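Local structure of T CELL surface glycoprotein CD4 (Rattus norvegicus, 1CID) at residues Cys161-Ser164 with Val169-Asp172; Ile132-Gln135 with Glu139-Val142; Gly123-Lys128 with Gln145-Gln150; Gln65-Glu68 with Leu72-Gln75. The protein is a T-cell surface glycoprotein that acts as a coreceptor, binding MHC class II molecules through its N-terminal region, and is represented here by its third and fourth extracellular domains. All coordinates share one frame; numbering follows the deposited sequence.

Interaction 1: Cys161-Ser164 with Val169-Asp172; sequences CLLS and VKMD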
ATOM      1  N   CYS A 161      -7.455  15.156   1.928  1.00 21.61           N
ATOM      2  CA  CYS A 161      -6.168  14.992   2.674  1.00 21.58           C
ATOM      3  C   CYS A 161      -5.103  14.575   1.657  1.00 20.98           C
ATOM      4  O   CYS A 161      -5.386  13.696   0.799  1.00 23.89           O
ATOM      5  CB  CYS A 161      -6.244  14.176   3.953  1.00 21.97           C
ATOM      6  SG  CYS A 161      -4.525  13.924   4.563  1.00 27.17           S
ATOM      7  N   LEU A 162      -3.918  15.177   1.618  1.00 21.95           N
ATOM      8  CA  LEU A 162      -2.968  14.707   0.578  1.00 21.88           C
ATOM      9  C   LEU A 162      -1.620  14.375   1.187  1.00 21.18           C
ATOM     10  O   LEU A 162      -1.317  15.029   2.180  1.00 21.12           O
ATOM     11  CB  LEU A 162      -2.785  15.786  -0.379  1.00 23.82           C
ATOM     12  CG  LEU A 162      -3.504  16.998  -0.805  1.00 24.57           C
ATOM     13  CD1 LEU A 162      -2.632  17.552  -1.956  1.00 24.98           C
ATOM     14  CD2 LEU A 162      -4.793  16.690  -1.506  1.00 26.30           C
ATOM     15  N   LEU A 163      -0.945  13.473   0.524  1.00 22.61           N
ATOM     16  CA  LEU A 163       0.422  12.969   0.791  1.00 23.10           C
ATOM     17  C   LEU A 163       1.230  13.437  -0.461  1.00 25.01           C
ATOM     18  O   LEU A 163       0.888  13.064  -1.611  1.00 25.50           O
ATOM     19  CB  LEU A 163       0.654  11.511   0.948  1.00 22.73           C
ATOM     20  CG  LEU A 163       1.715  10.561   1.417  1.00 20.88           C
ATOM     21  CD1 LEU A 163       2.503  10.027   0.264  1.00 19.17           C
ATOM     22  CD2 LEU A 163       2.730  11.189   2.370  1.00 22.00           C
ATOM     23  N   SER A 164       2.211  14.216  -0.085  1.00 24.60           N
ATOM     24  CA  SER A 164       3.038  14.734  -1.169  1.00 30.36           C
ATOM     25  C   SER A 164       4.496  14.589  -0.779  1.00 34.47           C
ATOM     26  O   SER A 164       4.834  14.691   0.402  1.00 34.87           O
ATOM     27  CB  SER A 164       2.679  16.191  -1.398  1.00 31.69           C
ATOM     28  OG  SER A 164       3.085  17.021  -0.318  1.00 33.36           O
ATOM     29  N   VAL A 169       2.428  14.747  -5.657  1.00 38.28           N
ATOM     30  CA  VAL A 169       1.358  14.338  -4.729  1.00 35.96           C
ATOM     31  C   VAL A 169       1.236  12.840  -5.054  1.00 33.21           C
ATOM     32  O   VAL A 169       0.925  12.643  -6.226  1.00 31.85           O
ATOM     33  CB  VAL A 169       0.132  15.250  -4.737  1.00 35.83           C
ATOM     34  CG1 VAL A 169      -1.139  14.566  -4.344  1.00 34.41           C
ATOM     35  CG2 VAL A 169       0.229  16.470  -3.808  1.00 34.16           C
ATOM     36  N   LYS A 170       1.501  12.121  -3.988  1.00 29.33           N
ATOM     37  CA  LYS A 170       1.433  10.682  -4.122  1.00 24.92           C
ATOM     38  C   LYS A 170       0.041  10.217  -4.076  1.00 23.20           C
ATOM     39  O   LYS A 170      -0.369   9.233  -4.697  1.00 25.83           O
ATOM     40  CB  LYS A 170       2.250  10.148  -2.974  1.00 26.33           C
ATOM     41  CG  LYS A 170       3.693  10.645  -3.023  1.00 32.65           C
ATOM     42  CD  LYS A 170       4.449  10.201  -4.286  1.00 37.97           C
ATOM     43  CE  LYS A 170       5.952  10.416  -4.216  1.00 42.53           C
ATOM     44  NZ  LYS A 170       6.667  10.328  -5.543  1.00 43.69           N
ATOM     45  N   MET A 171      -0.768  10.843  -3.255  1.00 22.56           N
ATOM     46  CA  MET A 171      -2.215  10.480  -3.107  1.00 20.63           C
ATOM     47  C   MET A 171      -2.994  11.517  -2.279  1.00 20.60           C
ATOM     48  O   MET A 171      -2.295  12.360  -1.680  1.00 19.26           O
ATOM     49  CB  MET A 171      -2.492   9.137  -2.491  1.00 19.13           C
ATOM     50  CG  MET A 171      -1.802   9.068  -1.153  1.00 14.94           C
ATOM     51  SD  MET A 171      -2.794   7.780  -0.269  1.00 20.39           S
ATOM     52  CE  MET A 171      -1.610   7.780   1.068  1.00 15.94           C
ATOM     53  N   ASP A 172      -4.296  11.283  -2.356  1.00 21.06           N
ATOM     54  CA  ASP A 172      -5.283  12.106  -1.645  1.00 22.53           C
ATOM     55  C   ASP A 172      -6.531  11.298  -1.268  1.00 20.75           C
ATOM     56  O   ASP A 172      -6.847  10.287  -1.828  1.00 22.84           O
ATOM     57  CB  ASP A 172      -5.805  13.296  -2.416  1.00 25.27           C
ATOM     58  CG  ASP A 172      -6.699  13.006  -3.597  1.00 27.81           C
ATOM     59  OD1 ASP A 172      -6.289  12.854  -4.794  1.00 33.15           O
ATOM     60  OD2 ASP A 172      -7.912  12.994  -3.282  1.00 29.02           O
TER
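Leu163 faces both Lys170 and Met171 in a classic beta bulge of the hairpin 158-165/168-176, which corresponds to the F and G strands of an immunoglobulin-like domain. Leu163 N gives a nearly straight hydrogen bond to Met171 O (2.8 Å). Leu163 O accepts two bonds. Lys170 N is 2.6 Å from Leu163 O and tilted 20° out of the carbonyl plane. Met171 N is 3.2 Å from Leu163 O, lies in the carbonyl plane and uses a lone pair. Beyond the bulge the register slips by one, and Ser164 pairs with Val169. Leu162, Ser164, Val169 and Asp172 share one face. There the two methyls of Leu162 part: CD1 touches Val169 CG2 at 3.6 Å, and CD2 meets Asp172 CB at 3.7 Å. On the other face Leu163 CB is 4.1 Å from Met171 CG. Tyr6 and Met107 add to the packing of Met171 on this side. Cys161 forms the disulfide with Cys119. Lys170 lays CB and CG beside Leu163 CD1. Its chain then bends at chi2 (-62°) and carries NZ away to salt bridges with Glu168 and Glu165. The lysine thus gives its methylenes to the apolar contact and keeps its charge outside it, paired with two carboxylates.

Interaction 2: Ile132-Gln135 with Glu139-Val142; sequences ILKQ and EARV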
ATOM      1  N   ILE A 132      -1.080  17.048   4.269  1.00 18.51           N
ATOM      2  CA  ILE A 132      -1.809  18.278   4.043  1.00 17.97           C
ATOM      3  C   ILE A 132      -3.297  18.064   4.148  1.00 18.29           C
ATOM      4  O   ILE A 132      -3.821  17.197   3.446  1.00 19.01           O
ATOM      5  CB  ILE A 132      -1.370  18.663   2.578  1.00 17.23           C
ATOM      6  CG1 ILE A 132       0.160  18.950   2.478  1.00 14.13           C
ATOM      7  CG2 ILE A 132      -2.155  19.829   1.959  1.00 16.21           C
ATOM      8  CD1 ILE A 132       0.489  18.649   0.957  1.00 15.47           C
ATOM      9  N   LEU A 133      -3.942  18.868   4.941  1.00 18.83           N
ATOM     10  CA  LEU A 133      -5.400  18.909   5.141  1.00 18.36           C
ATOM     11  C   LEU A 133      -5.779  20.270   4.526  1.00 21.17           C
ATOM     12  O   LEU A 133      -5.214  21.281   4.899  1.00 22.26           O
ATOM     13  CB  LEU A 133      -5.771  18.688   6.593  1.00 11.24           C
ATOM     14  CG  LEU A 133      -6.298  17.331   7.029  1.00  7.92           C
ATOM     15  CD1 LEU A 133      -6.556  17.368   8.471  1.00  7.28           C
ATOM     16  CD2 LEU A 133      -7.564  16.971   6.273  1.00  3.31           C
ATOM     17  N   LYS A 134      -6.583  20.374   3.528  1.00 23.02           N
ATOM     18  CA  LYS A 134      -7.095  21.416   2.719  1.00 24.11           C
ATOM     19  C   LYS A 134      -8.626  21.336   2.629  1.00 29.09           C
ATOM     20  O   LYS A 134      -9.236  20.299   2.924  1.00 31.25           O
ATOM     21  CB  LYS A 134      -6.840  21.073   1.290  1.00 21.22           C
ATOM     22  CG  LYS A 134      -5.806  21.817   0.485  1.00 16.80           C
ATOM     23  CD  LYS A 134      -6.606  21.594  -0.793  1.00 15.51           C
ATOM     24  CE  LYS A 134      -5.682  21.462  -1.908  1.00 22.19           C
ATOM     25  NZ  LYS A 134      -4.466  22.313  -2.102  1.00 23.96           N
ATOM     26  N   GLN A 135      -9.191  22.443   2.161  1.00 32.90           N
ATOM     27  CA  GLN A 135     -10.684  22.440   2.023  1.00 34.64           C
ATOM     28  C   GLN A 135     -10.868  21.954   0.596  1.00 34.45           C
ATOM     29  O   GLN A 135      -9.971  22.371  -0.158  1.00 32.51           O
ATOM     30  CB  GLN A 135     -11.319  23.782   2.300  1.00 36.54           C
ATOM     31  CG  GLN A 135     -12.384  23.721   3.380  1.00 39.94           C
ATOM     32  CD  GLN A 135     -12.395  24.998   4.158  1.00 42.30           C
ATOM     33  OE1 GLN A 135     -11.388  25.724   4.186  1.00 45.77           O
ATOM     34  NE2 GLN A 135     -13.565  25.208   4.744  1.00 45.02           N
ATOM     35  N   GLU A 139      -6.869  26.197  -0.461  1.00 44.20           N
ATOM     36  CA  GLU A 139      -5.460  26.043  -0.174  1.00 42.27           C
ATOM     37  C   GLU A 139      -5.070  25.278   1.043  1.00 41.27           C
ATOM     38  O   GLU A 139      -5.971  25.011   1.877  1.00 44.65           O
ATOM     39  CB  GLU A 139      -4.877  27.474  -0.104  1.00 45.40           C
ATOM     40  CG  GLU A 139      -4.606  27.940  -1.545  1.00 46.87           C
ATOM     41  CD  GLU A 139      -3.611  27.151  -2.358  1.00 48.53           C
ATOM     42  OE1 GLU A 139      -2.808  26.338  -1.780  1.00 48.73           O
ATOM     43  OE2 GLU A 139      -3.594  27.305  -3.580  1.00 45.83           O
ATOM     44  N   ALA A 140      -3.832  24.872   1.177  1.00 37.41           N
ATOM     45  CA  ALA A 140      -3.541  23.985   2.326  1.00 32.75           C
ATOM     46  C   ALA A 140      -3.769  24.696   3.592  1.00 31.87           C
ATOM     47  O   ALA A 140      -3.114  25.714   3.763  1.00 32.33           O
ATOM     48  CB  ALA A 140      -2.056  23.664   2.103  1.00 31.84           C
ATOM     49  N   ARG A 141      -4.532  24.187   4.481  1.00 32.20           N
ATOM     50  CA  ARG A 141      -4.736  24.798   5.843  1.00 30.38           C
ATOM     51  C   ARG A 141      -3.575  24.394   6.713  1.00 28.14           C
ATOM     52  O   ARG A 141      -2.817  25.268   7.117  1.00 31.81           O
ATOM     53  CB  ARG A 141      -6.080  24.377   6.336  1.00 32.91           C
ATOM     54  CG  ARG A 141      -6.543  24.817   7.700  1.00 36.42           C
ATOM     55  CD  ARG A 141      -6.938  26.250   7.594  1.00 39.80           C
ATOM     56  NE  ARG A 141      -8.102  26.461   6.710  1.00 40.86           N
ATOM     57  CZ  ARG A 141      -9.302  26.560   7.342  1.00 41.96           C
ATOM     58  NH1 ARG A 141      -9.427  26.457   8.686  1.00 39.77           N
ATOM     59  NH2 ARG A 141     -10.376  26.721   6.557  1.00 41.06           N
ATOM     60  N   VAL A 142      -3.270  23.163   6.948  1.00 27.31           N
ATOM     61  CA  VAL A 142      -2.165  22.512   7.638  1.00 26.02           C
ATOM     62  C   VAL A 142      -1.248  21.822   6.631  1.00 24.07           C
ATOM     63  O   VAL A 142      -1.862  21.218   5.750  1.00 23.13           O
ATOM     64  CB  VAL A 142      -2.719  21.388   8.526  1.00 27.29           C
ATOM     65  CG1 VAL A 142      -1.680  20.487   9.205  1.00 27.92           C
ATOM     66  CG2 VAL A 142      -3.686  21.960   9.558  1.00 28.20           C
TER
HETATM   67  O   HOH W   1      -8.219  25.196   2.866  1.00 45.24           O
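Arg141 CG stands anti to the backbone N (chi1 179°), and bends at chi2 and chi3 fold the guanidinium round to Gln135. The glutamine chain bends at chi2 to meet it. Arg141 NH2 gives Gln135 OE1 a weak hydrogen bond of 2.8 Å, with OE1 at the guanidinium edge and near its plane. The two flat groups are turned 67° apart. Glu155 forms a salt bridge with the same NH2 and a weak hydrogen bond with Gln135 NE2. An alanine in place of Gln135 would probably leave the guanidinium held mainly by Glu155 and freer to turn. A water bridges the turn. It donates to Glu139 O at 2.5 Å and weakly accepts from Gln135 N at 3.0 Å. In the backbone, Leu133 N bonds to Val142 O (3.2 Å). Leu133 O accepts from Arg141 N at 3.0 Å and only weakly from Val142 N. Ile132 CG2 touches Ala140 CB at 3.8 Å. Leu133 and Val142 point instead to the buried face, where both pack on Ile149 and Val151. Two residues, Arg141 and Val142, therefore face Leu133. This is a classic beta bulge, in the hairpin 129-135/140-144 at one edge of the four-stranded sheet of an immunoglobulin-like domain.

Interaction 3: Gly123-Lys128 with Gln145-Gln150; sequences GPTSPK and QEKVIQ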
ATOM      1  N   GLY A 123       3.367   3.389   6.954  1.00 28.13           N
ATOM      2  CA  GLY A 123       4.082   2.586   5.909  1.00 30.10           C
ATOM      3  C   GLY A 123       5.263   3.450   5.518  1.00 31.55           C
ATOM      4  O   GLY A 123       5.447   4.543   6.071  1.00 32.77           O
ATOM      5  N   PRO A 124       6.014   2.967   4.557  1.00 34.04           N
ATOM      6  CA  PRO A 124       7.225   3.595   4.008  1.00 37.07           C
ATOM      7  C   PRO A 124       7.192   4.919   3.242  1.00 39.47           C
ATOM      8  O   PRO A 124       7.079   5.069   1.978  1.00 40.50           O
ATOM      9  CB  PRO A 124       7.854   2.529   3.081  1.00 36.65           C
ATOM     10  CG  PRO A 124       6.814   1.490   2.812  1.00 34.60           C
ATOM     11  CD  PRO A 124       5.780   1.641   3.931  1.00 34.90           C
ATOM     12  N   THR A 125       7.396   5.929   4.115  1.00 40.80           N
ATOM     13  CA  THR A 125       7.414   7.309   3.574  1.00 42.12           C
ATOM     14  C   THR A 125       8.775   7.981   3.665  1.00 43.49           C
ATOM     15  O   THR A 125       9.357   7.820   4.758  1.00 43.36           O
ATOM     16  CB  THR A 125       6.282   8.199   4.258  1.00 40.84           C
ATOM     17  OG1 THR A 125       6.231   8.067   5.706  1.00 40.23           O
ATOM     18  CG2 THR A 125       4.967   7.909   3.541  1.00 39.96           C
ATOM     19  N   SER A 126       9.149   8.691   2.618  1.00 45.18           N
ATOM     20  CA  SER A 126      10.366   9.521   2.611  1.00 49.51           C
ATOM     21  C   SER A 126      10.185  10.647   3.631  1.00 51.23           C
ATOM     22  O   SER A 126       9.021  10.965   3.875  1.00 51.46           O
ATOM     23  CB  SER A 126      10.535  10.314   1.331  1.00 51.51           C
ATOM     24  OG  SER A 126      10.657   9.785   0.049  1.00 56.39           O
ATOM     25  N   PRO A 127      11.189  11.325   4.121  1.00 54.18           N
ATOM     26  CA  PRO A 127      11.115  12.488   5.034  1.00 54.48           C
ATOM     27  C   PRO A 127      11.028  13.841   4.302  1.00 53.61           C
ATOM     28  O   PRO A 127      11.079  14.943   4.877  1.00 52.38           O
ATOM     29  CB  PRO A 127      12.370  12.303   5.890  1.00 55.65           C
ATOM     30  CG  PRO A 127      13.378  11.984   4.762  1.00 56.88           C
ATOM     31  CD  PRO A 127      12.612  10.995   3.855  1.00 55.84           C
ATOM     32  N   LYS A 128      10.944  13.813   2.993  1.00 54.15           N
ATOM     33  CA  LYS A 128      10.657  14.915   2.065  1.00 56.16           C
ATOM     34  C   LYS A 128       9.225  14.541   1.546  1.00 55.73           C
ATOM     35  O   LYS A 128       8.836  14.409   0.353  1.00 56.74           O
ATOM     36  CB  LYS A 128      11.641  15.062   0.928  1.00 57.99           C
ATOM     37  CG  LYS A 128      11.793  13.717   0.204  1.00 59.54           C
ATOM     38  CD  LYS A 128      12.461  13.912  -1.146  1.00 62.48           C
ATOM     39  CE  LYS A 128      13.453  12.749  -1.326  1.00 66.47           C
ATOM     40  NZ  LYS A 128      14.542  12.866  -0.286  1.00 69.15           N
ATOM     41  N   GLN A 145       4.970  18.178   8.366  1.00 42.08           N
ATOM     42  CA  GLN A 145       5.882  17.111   7.880  1.00 44.38           C
ATOM     43  C   GLN A 145       6.073  15.969   8.882  1.00 44.33           C
ATOM     44  O   GLN A 145       7.138  15.575   9.390  1.00 46.72           O
ATOM     45  CB  GLN A 145       7.086  17.942   7.557  1.00 47.17           C
ATOM     46  CG  GLN A 145       8.103  17.212   6.726  1.00 49.72           C
ATOM     47  CD  GLN A 145       9.235  18.222   6.521  1.00 51.94           C
ATOM     48  OE1 GLN A 145       9.463  18.495   5.341  1.00 51.90           O
ATOM     49  NE2 GLN A 145       9.881  18.744   7.579  1.00 53.86           N
ATOM     50  N   GLU A 146       4.960  15.364   9.175  1.00 42.87           N
ATOM     51  CA  GLU A 146       4.627  14.297  10.046  1.00 42.55           C
ATOM     52  C   GLU A 146       3.696  13.283   9.389  1.00 41.44           C
ATOM     53  O   GLU A 146       3.420  13.308   8.173  1.00 40.62           O
ATOM     54  CB  GLU A 146       3.949  14.824  11.275  1.00 48.68           C
ATOM     55  CG  GLU A 146       4.643  15.852  12.136  1.00 59.92           C
ATOM     56  CD  GLU A 146       3.628  16.564  13.018  1.00 68.56           C
ATOM     57  OE1 GLU A 146       2.756  17.353  12.589  1.00 73.12           O
ATOM     58  OE2 GLU A 146       3.699  16.271  14.252  1.00 72.68           O
ATOM     59  N   LYS A 147       3.324  12.331  10.265  1.00 39.76           N
ATOM     60  CA  LYS A 147       2.529  11.193   9.781  1.00 38.43           C
ATOM     61  C   LYS A 147       1.114  11.255  10.300  1.00 37.74           C
ATOM     62  O   LYS A 147       0.263  10.445   9.865  1.00 37.55           O
ATOM     63  CB  LYS A 147       3.237   9.889  10.090  1.00 42.11           C
ATOM     64  CG  LYS A 147       4.201   9.252   9.079  1.00 43.65           C
ATOM     65  CD  LYS A 147       4.659   7.823   9.428  1.00 41.26           C
ATOM     66  CE  LYS A 147       5.225   7.231   8.129  1.00 43.22           C
ATOM     67  NZ  LYS A 147       5.241   5.747   8.268  1.00 42.67           N
ATOM     68  N   VAL A 148       0.872  12.194  11.189  1.00 36.65           N
ATOM     69  CA  VAL A 148      -0.530  12.378  11.547  1.00 36.39           C
ATOM     70  C   VAL A 148      -0.745  13.876  11.794  1.00 36.29           C
ATOM     71  O   VAL A 148      -0.133  14.401  12.740  1.00 38.06           O
ATOM     72  CB  VAL A 148      -0.921  11.382  12.583  1.00 36.14           C
ATOM     73  CG1 VAL A 148      -0.254  11.596  13.904  1.00 39.04           C
ATOM     74  CG2 VAL A 148      -2.429  11.516  12.804  1.00 39.29           C
ATOM     75  N   ILE A 149      -1.537  14.516  10.921  1.00 34.65           N
ATOM     76  CA  ILE A 149      -1.860  15.917  11.170  1.00 33.59           C
ATOM     77  C   ILE A 149      -3.313  15.995  11.620  1.00 35.72           C
ATOM     78  O   ILE A 149      -4.004  15.079  11.223  1.00 37.33           O
ATOM     79  CB  ILE A 149      -1.632  16.792   9.948  1.00 29.72           C
ATOM     80  CG1 ILE A 149      -2.472  16.180   8.834  1.00 28.26           C
ATOM     81  CG2 ILE A 149      -0.107  16.731   9.888  1.00 28.42           C
ATOM     82  CD1 ILE A 149      -2.225  16.801   7.442  1.00 32.27           C
ATOM     83  N   GLN A 150      -3.632  17.044  12.314  1.00 38.61           N
ATOM     84  CA  GLN A 150      -4.980  17.203  12.899  1.00 42.16           C
ATOM     85  C   GLN A 150      -5.508  18.587  12.617  1.00 43.19           C
ATOM     86  O   GLN A 150      -4.622  19.424  12.431  1.00 44.66           O
ATOM     87  CB  GLN A 150      -4.795  16.854  14.378  1.00 43.95           C
ATOM     88  CG  GLN A 150      -5.969  16.612  15.275  1.00 51.45           C
ATOM     89  CD  GLN A 150      -6.115  17.787  16.232  1.00 58.97           C
ATOM     90  OE1 GLN A 150      -6.534  18.880  15.760  1.00 63.10           O
ATOM     91  NE2 GLN A 150      -5.731  17.607  17.510  1.00 60.32           N
TER
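Lys147 stretches its side chain toward Gly123 and Thr125 in the loop between strands 116-122 and 129-135. CB points to the loop, and from CG onward the chain is extended. CG and CD run past the hydroxyl of Thr125; CD is 4.0 Å from Thr125 OG1. CE follows and lies 3.4 Å from Gly123 O. Its still closer approach to the Thr125 hydroxyl is doubtful in this model. NZ gives Gly123 O a hydrogen bond of 2.5 Å, a shortness without weight at this resolution. The nitrogen sits 21° out of the carbonyl plane. NZ also forms a salt bridge with Glu35, which takes a weak hydrogen bond from Gly123 N as well. Gly123 has a positive phi (122°), and a side chain there would run into the preceding carbonyl oxygen. Farther along, Gln145 reaches toward Pro127 with only a loose approach, OE1 to Pro127 O being 3.9 Å. The lysine backbone is itself paired with Val121 of strand 116-122. Glu35 comes just after strand 26-34 of the N-terminal immunoglobulin-like domain, so the lysine's charge is met by a residue from beyond its own domain. The ammonium is thus shared between a neutral carbonyl and a carboxylate.

Interaction 4: Gln65-Glu68 with Leu72-Gln75; sequences QLSE and LTLQ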
ATOM      1  N   GLN A  65      -3.935 -12.326  -2.489  1.00 34.98           N
ATOM      2  CA  GLN A  65      -4.692 -13.055  -3.475  1.00 36.38           C
ATOM      3  C   GLN A  65      -3.762 -13.066  -4.695  1.00 36.57           C
ATOM      4  O   GLN A  65      -3.350 -11.914  -4.935  1.00 39.25           O
ATOM      5  CB  GLN A  65      -5.855 -12.429  -4.186  1.00 40.49           C
ATOM      6  CG  GLN A  65      -7.029 -13.390  -3.976  1.00 49.93           C
ATOM      7  CD  GLN A  65      -8.012 -12.472  -3.248  1.00 53.19           C
ATOM      8  OE1 GLN A  65      -9.122 -12.248  -3.723  1.00 55.36           O
ATOM      9  NE2 GLN A  65      -7.489 -11.957  -2.122  1.00 54.96           N
ATOM     10  N   LEU A  66      -3.603 -14.198  -5.302  1.00 35.23           N
ATOM     11  CA  LEU A  66      -2.703 -14.206  -6.463  1.00 35.96           C
ATOM     12  C   LEU A  66      -3.609 -14.410  -7.674  1.00 37.74           C
ATOM     13  O   LEU A  66      -4.606 -15.074  -7.557  1.00 39.60           O
ATOM     14  CB  LEU A  66      -1.622 -15.280  -6.527  1.00 32.30           C
ATOM     15  CG  LEU A  66      -0.114 -15.294  -6.446  1.00 27.61           C
ATOM     16  CD1 LEU A  66       0.515 -14.089  -7.098  1.00 25.40           C
ATOM     17  CD2 LEU A  66       0.172 -15.344  -4.940  1.00 27.02           C
ATOM     18  N   SER A  67      -3.234 -13.935  -8.804  1.00 41.65           N
ATOM     19  CA  SER A  67      -3.868 -14.071 -10.115  1.00 45.93           C
ATOM     20  C   SER A  67      -3.767 -15.518 -10.585  1.00 47.71           C
ATOM     21  O   SER A  67      -2.544 -15.878 -10.690  1.00 51.29           O
ATOM     22  CB  SER A  67      -3.061 -13.217 -11.086  1.00 48.96           C
ATOM     23  OG  SER A  67      -1.635 -13.504 -11.206  1.00 51.95           O
ATOM     24  N   GLU A  68      -4.776 -16.307 -10.918  1.00 48.74           N
ATOM     25  CA  GLU A  68      -4.628 -17.702 -11.393  1.00 49.38           C
ATOM     26  C   GLU A  68      -3.888 -17.722 -12.753  1.00 49.35           C
ATOM     27  O   GLU A  68      -3.559 -18.878 -13.135  1.00 50.64           O
ATOM     28  CB  GLU A  68      -5.875 -18.594 -11.291  1.00 47.43           C
ATOM     29  N   LEU A  72       0.481 -12.484 -13.129  1.00 46.11           N
ATOM     30  CA  LEU A  72       1.168 -12.484 -11.856  1.00 42.19           C
ATOM     31  C   LEU A  72       0.848 -11.069 -11.301  1.00 41.37           C
ATOM     32  O   LEU A  72       1.628 -10.108 -11.487  1.00 42.46           O
ATOM     33  CB  LEU A  72       2.699 -12.749 -11.797  1.00 39.42           C
ATOM     34  CG  LEU A  72       3.210 -12.836 -10.358  1.00 38.30           C
ATOM     35  CD1 LEU A  72       2.658 -14.089  -9.678  1.00 39.48           C
ATOM     36  CD2 LEU A  72       4.680 -13.074 -10.152  1.00 36.30           C
ATOM     37  N   THR A  73      -0.285 -11.084 -10.647  1.00 36.98           N
ATOM     38  CA  THR A  73      -0.593  -9.826  -9.979  1.00 35.34           C
ATOM     39  C   THR A  73      -0.879 -10.360  -8.587  1.00 34.53           C
ATOM     40  O   THR A  73      -1.455 -11.445  -8.492  1.00 33.41           O
ATOM     41  CB  THR A  73      -1.676  -9.109 -10.793  1.00 37.64           C
ATOM     42  OG1 THR A  73      -2.888  -9.692 -10.245  1.00 41.48           O
ATOM     43  CG2 THR A  73      -1.616  -9.352 -12.293  1.00 40.55           C
ATOM     44  N   LEU A  74      -0.430  -9.656  -7.590  1.00 34.54           N
ATOM     45  CA  LEU A  74      -0.660 -10.028  -6.192  1.00 34.98           C
ATOM     46  C   LEU A  74      -1.596  -8.919  -5.767  1.00 34.28           C
ATOM     47  O   LEU A  74      -1.440  -7.766  -6.128  1.00 34.99           O
ATOM     48  CB  LEU A  74       0.684 -10.161  -5.569  1.00 37.59           C
ATOM     49  CG  LEU A  74       1.008  -9.859  -4.124  1.00 39.81           C
ATOM     50  CD1 LEU A  74       1.225  -8.346  -4.032  1.00 41.76           C
ATOM     51  CD2 LEU A  74      -0.061 -10.403  -3.175  1.00 40.44           C
ATOM     52  N   GLN A  75      -2.598  -9.215  -4.999  1.00 35.13           N
ATOM     53  CA  GLN A  75      -3.549  -8.077  -4.686  1.00 35.25           C
ATOM     54  C   GLN A  75      -3.788  -8.074  -3.232  1.00 33.28           C
ATOM     55  O   GLN A  75      -4.249  -9.186  -2.966  1.00 34.23           O
ATOM     56  CB  GLN A  75      -4.533  -8.529  -5.745  1.00 39.90           C
ATOM     57  CG  GLN A  75      -5.973  -8.804  -5.755  1.00 47.63           C
ATOM     58  CD  GLN A  75      -6.722  -7.649  -5.094  1.00 52.30           C
ATOM     59  OE1 GLN A  75      -6.536  -7.399  -3.895  1.00 55.79           O
ATOM     60  NE2 GLN A  75      -7.529  -6.924  -5.862  1.00 52.31           N
TER
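Leu66 and Leu72 lie across each other, methyl to methyl, with Leu66 CD1 3.4 Å from Leu72 CD1. The same Leu66 methyl also faces Leu74 CB at 4.2 Å. Leu72 stands with CG anti to the backbone N (chi1 -175°), which swings its methyls back toward Leu66. Leu66 and Leu74 form a non-hydrogen-bonded antiparallel pair with their side chains on one face of the sheet. Gln65 and Gln75 are on the other face. They are a hydrogen-bonded pair and touch through aliphatic carbons, Gln65 CB to Gln75 CG at 4.0 Å. Gln75 N donates to Gln65 O at 2.8 Å, while the return bond from Gln65 N to Gln75 O is weak. Ser67 comes at Thr73 with both backbone and side chain. Its N donates to Thr73 O (3.1 Å), nearly along the C=O axis. Its OG, placed between the backbone N and carbonyl carbon by chi1 57°, accepts from Thr73 N at 2.8 Å. Ser67 OG also hydrogen-bonds to Thr69 O, which holds the hydroxyl within the turn. Thr73 OG1 lies 3.6 Å from Ser67 CB. With an alanine in place of Ser67, Thr73 N and Thr69 O would probably lose their hydroxyl mate and the turn would be freer to move. Strands 65-66 and 73-76, by their order probably the D-E hairpin of the N-terminal immunoglobulin-like domain, belong to a three-stranded antiparallel sheet in which strand 73-76 is central and strand 13-16 flanks it. Leu74 packs on Phe15 of strand 13-16, while Leu66 and Leu72 pack on Val53 of strand 52-56 and Phe46 of strand 43-49.

Interactions 1, 2 and 3 lie together in the C-terminal immunoglobulin-like domain. Interaction 4 lies on the other side of the chain's centre, its own centre about 26 Å from that of interaction 1. Interactions 1 and 2 are hairpins at the two edges of one sheet, joined by a probable hydrogen bond from Leu162 N to Ile132 O, 2.7 Å. Both contain a classic bulge, but interaction 1 is more buried and more apolar, whereas interaction 2 is a surface contact with water and charge. Interaction 3 is also at the surface and joins loops by a lysine rather than paired strands. Interaction 4 is partly buried like interaction 1, but a serine hydroxyl closes its turn.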